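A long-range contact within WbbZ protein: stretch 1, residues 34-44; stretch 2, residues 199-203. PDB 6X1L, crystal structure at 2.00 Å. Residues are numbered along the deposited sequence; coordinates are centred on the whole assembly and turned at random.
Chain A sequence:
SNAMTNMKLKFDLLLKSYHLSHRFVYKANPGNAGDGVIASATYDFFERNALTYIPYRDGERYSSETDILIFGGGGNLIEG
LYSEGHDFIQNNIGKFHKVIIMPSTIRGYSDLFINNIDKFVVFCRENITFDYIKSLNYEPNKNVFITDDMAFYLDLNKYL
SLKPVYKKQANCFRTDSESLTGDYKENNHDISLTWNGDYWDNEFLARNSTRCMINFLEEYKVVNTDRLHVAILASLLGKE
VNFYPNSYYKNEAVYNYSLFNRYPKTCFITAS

Stretch 1 (34-44) GDGVIASATYD
Stretch 2 (199-203) YWDNE

Stretch 1 is helical throughout, part of a longer helix with phi/psi near -65/-38. Stretch 2 is a type I beta turn from Tyr199 to Asn202, with Trp200 at -85/5 and Asp201 at -75/-7; Asn202 N bonds back to Tyr199 O at 3.3 Å. Asn202 (-96/111, chi1 t) then caps a helix into which Glu203 already leads. Register is set by Gly36 and Trp200, whose CA atoms lie 5.6 Å apart; Ala39 and Tyr43 follow along the same helix side, both with CB toward the turn.

Packing against ring faces comes first. Trp200 (chi1 m, chi2 121°) lays its indole over the helix backbone: Gly36 CA sits 3.6 Å from the centroid of the six-membered ring, 17° off its normal. Glycine makes this possible, since an ideal CB here would come within 2.8 Å of Trp200 CZ3. Glu203 CB (chi1 p) covers a face of the Tyr43 ring, 3.8 Å from its centroid.

A smaller apolar contact lies between the two aromatic contacts along the helix, Ala39 CB meeting Trp200 CB at 3.8 Å.

One hydrogen bond crosses the contact. Tyr43, chi1 m and chi2 -50°, donates from OH to Trp200 O at 2.8 Å, so a side chain satisfies a carbonyl within the turn.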

# COMPACT_ATOMS: atom_id res chain seq x y z
N GLY A 34 7.64 0.31 -6.84
CA GLY A 34 8.04 -0.24 -8.12
C GLY A 34 8.75 -1.57 -7.97
O GLY A 34 8.50 -2.51 -8.72
N ASP A 35 9.64 -1.67 -6.97
CA ASP A 35 10.32 -2.92 -6.71
C ASP A 35 9.38 -3.99 -6.16
O ASP A 35 9.66 -5.18 -6.30
CB ASP A 35 11.48 -2.67 -5.75
CG ASP A 35 12.61 -1.92 -6.41
OD1 ASP A 35 13.21 -2.47 -7.35
OD2 ASP A 35 12.87 -0.76 -6.02
N GLY A 36 8.27 -3.59 -5.54
CA GLY A 36 7.25 -4.56 -5.19
C GLY A 36 6.54 -5.13 -6.39
O GLY A 36 6.08 -6.28 -6.36
N VAL A 37 6.42 -4.35 -7.46
CA VAL A 37 5.83 -4.86 -8.70
C VAL A 37 6.73 -5.92 -9.32
O VAL A 37 6.25 -6.94 -9.82
CB VAL A 37 5.57 -3.70 -9.68
CG1 VAL A 37 4.96 -4.22 -10.97
CG2 VAL A 37 4.67 -2.65 -9.04
N ILE A 38 8.05 -5.70 -9.30
CA ILE A 38 8.98 -6.70 -9.83
C ILE A 38 8.84 -8.00 -9.05
O ILE A 38 8.82 -9.09 -9.62
CB ILE A 38 10.42 -6.17 -9.80
CG1 ILE A 38 10.54 -4.88 -10.61
CG2 ILE A 38 11.39 -7.23 -10.35
CD1 ILE A 38 11.94 -4.32 -10.67
N ALA A 39 8.71 -7.89 -7.72
CA ALA A 39 8.61 -9.09 -6.90
C ALA A 39 7.30 -9.82 -7.16
O ALA A 39 7.28 -11.05 -7.32
CB ALA A 39 8.76 -8.74 -5.43
N SER A 40 6.18 -9.08 -7.20
CA SER A 40 4.89 -9.69 -7.52
C SER A 40 4.98 -10.49 -8.81
O SER A 40 4.59 -11.66 -8.86
CB SER A 40 3.82 -8.60 -7.65
OG SER A 40 3.77 -7.78 -6.50
N ALA A 41 5.50 -9.87 -9.87
CA ALA A 41 5.64 -10.56 -11.16
C ALA A 41 6.60 -11.73 -11.08
O ALA A 41 6.41 -12.74 -11.77
CB ALA A 41 6.11 -9.57 -12.22
N THR A 42 7.64 -11.64 -10.24
CA THR A 42 8.54 -12.77 -10.07
C THR A 42 7.84 -13.92 -9.37
O THR A 42 8.05 -15.09 -9.72
CB THR A 42 9.79 -12.33 -9.29
OG1 THR A 42 10.40 -11.23 -9.96
CG2 THR A 42 10.79 -13.47 -9.21
N TYR A 43 6.99 -13.62 -8.38
CA TYR A 43 6.23 -14.69 -7.74
C TYR A 43 5.24 -15.31 -8.72
O TYR A 43 5.05 -16.53 -8.71
CB TYR A 43 5.53 -14.15 -6.49
CG TYR A 43 6.50 -13.70 -5.43
CD1 TYR A 43 7.55 -14.52 -5.03
CD2 TYR A 43 6.40 -12.44 -4.85
CE1 TYR A 43 8.46 -14.11 -4.07
CE2 TYR A 43 7.30 -12.02 -3.88
CZ TYR A 43 8.33 -12.86 -3.50
OH TYR A 43 9.23 -12.45 -2.55
N ASP A 44 4.61 -14.50 -9.56
CA ASP A 44 3.75 -15.03 -10.61
C ASP A 44 4.55 -15.92 -11.56
O ASP A 44 4.07 -16.97 -12.00
CB ASP A 44 3.10 -13.89 -11.39
CG ASP A 44 2.16 -13.06 -10.52
OD1 ASP A 44 1.92 -13.45 -9.36
OD2 ASP A 44 1.66 -12.02 -11.00
N TYR A 199 10.82 -4.98 1.99
CA TYR A 199 9.56 -5.63 2.29
C TYR A 199 9.23 -6.79 1.36
O TYR A 199 8.39 -7.62 1.71
CB TYR A 199 8.41 -4.62 2.22
CG TYR A 199 8.53 -3.47 3.19
CD1 TYR A 199 8.36 -3.66 4.55
CD2 TYR A 199 8.81 -2.18 2.73
CE1 TYR A 199 8.48 -2.60 5.44
CE2 TYR A 199 8.92 -1.12 3.61
CZ TYR A 199 8.75 -1.34 4.96
OH TYR A 199 8.87 -0.28 5.84
N TRP A 200 9.86 -6.86 0.20
CA TRP A 200 9.28 -7.58 -0.92
C TRP A 200 9.55 -9.08 -0.91
O TRP A 200 9.12 -9.77 -1.85
CB TRP A 200 9.75 -6.92 -2.22
CG TRP A 200 9.53 -5.44 -2.15
CD1 TRP A 200 10.47 -4.46 -2.27
CD2 TRP A 200 8.29 -4.77 -1.88
NE1 TRP A 200 9.90 -3.22 -2.13
CE2 TRP A 200 8.56 -3.38 -1.88
CE3 TRP A 200 6.98 -5.20 -1.65
CZ2 TRP A 200 7.56 -2.43 -1.66
CZ3 TRP A 200 5.99 -4.25 -1.43
CH2 TRP A 200 6.28 -2.89 -1.44
N ASP A 201 10.19 -9.61 0.13
CA ASP A 201 10.25 -11.05 0.32
C ASP A 201 8.93 -11.64 0.81
O ASP A 201 8.81 -12.87 0.90
CB ASP A 201 11.38 -11.40 1.28
CG ASP A 201 12.75 -11.03 0.73
OD1 ASP A 201 13.11 -11.53 -0.35
OD2 ASP A 201 13.45 -10.22 1.38
N ASN A 202 7.96 -10.80 1.15
CA ASN A 202 6.61 -11.23 1.50
C ASN A 202 5.75 -11.11 0.25
O ASN A 202 5.45 -10.00 -0.20
CB ASN A 202 6.05 -10.38 2.65
CG ASN A 202 4.66 -10.81 3.08
OD1 ASN A 202 3.79 -11.10 2.26
ND2 ASN A 202 4.44 -10.84 4.39
N GLU A 203 5.33 -12.26 -0.30
CA GLU A 203 4.61 -12.24 -1.57
C GLU A 203 3.23 -11.60 -1.44
O GLU A 203 2.73 -11.00 -2.39
CB GLU A 203 4.49 -13.66 -2.14
CG GLU A 203 3.66 -14.63 -1.31
CD GLU A 203 4.45 -15.29 -0.19
OE1 GLU A 203 5.59 -14.85 0.08
OE2 GLU A 203 3.92 -16.24 0.42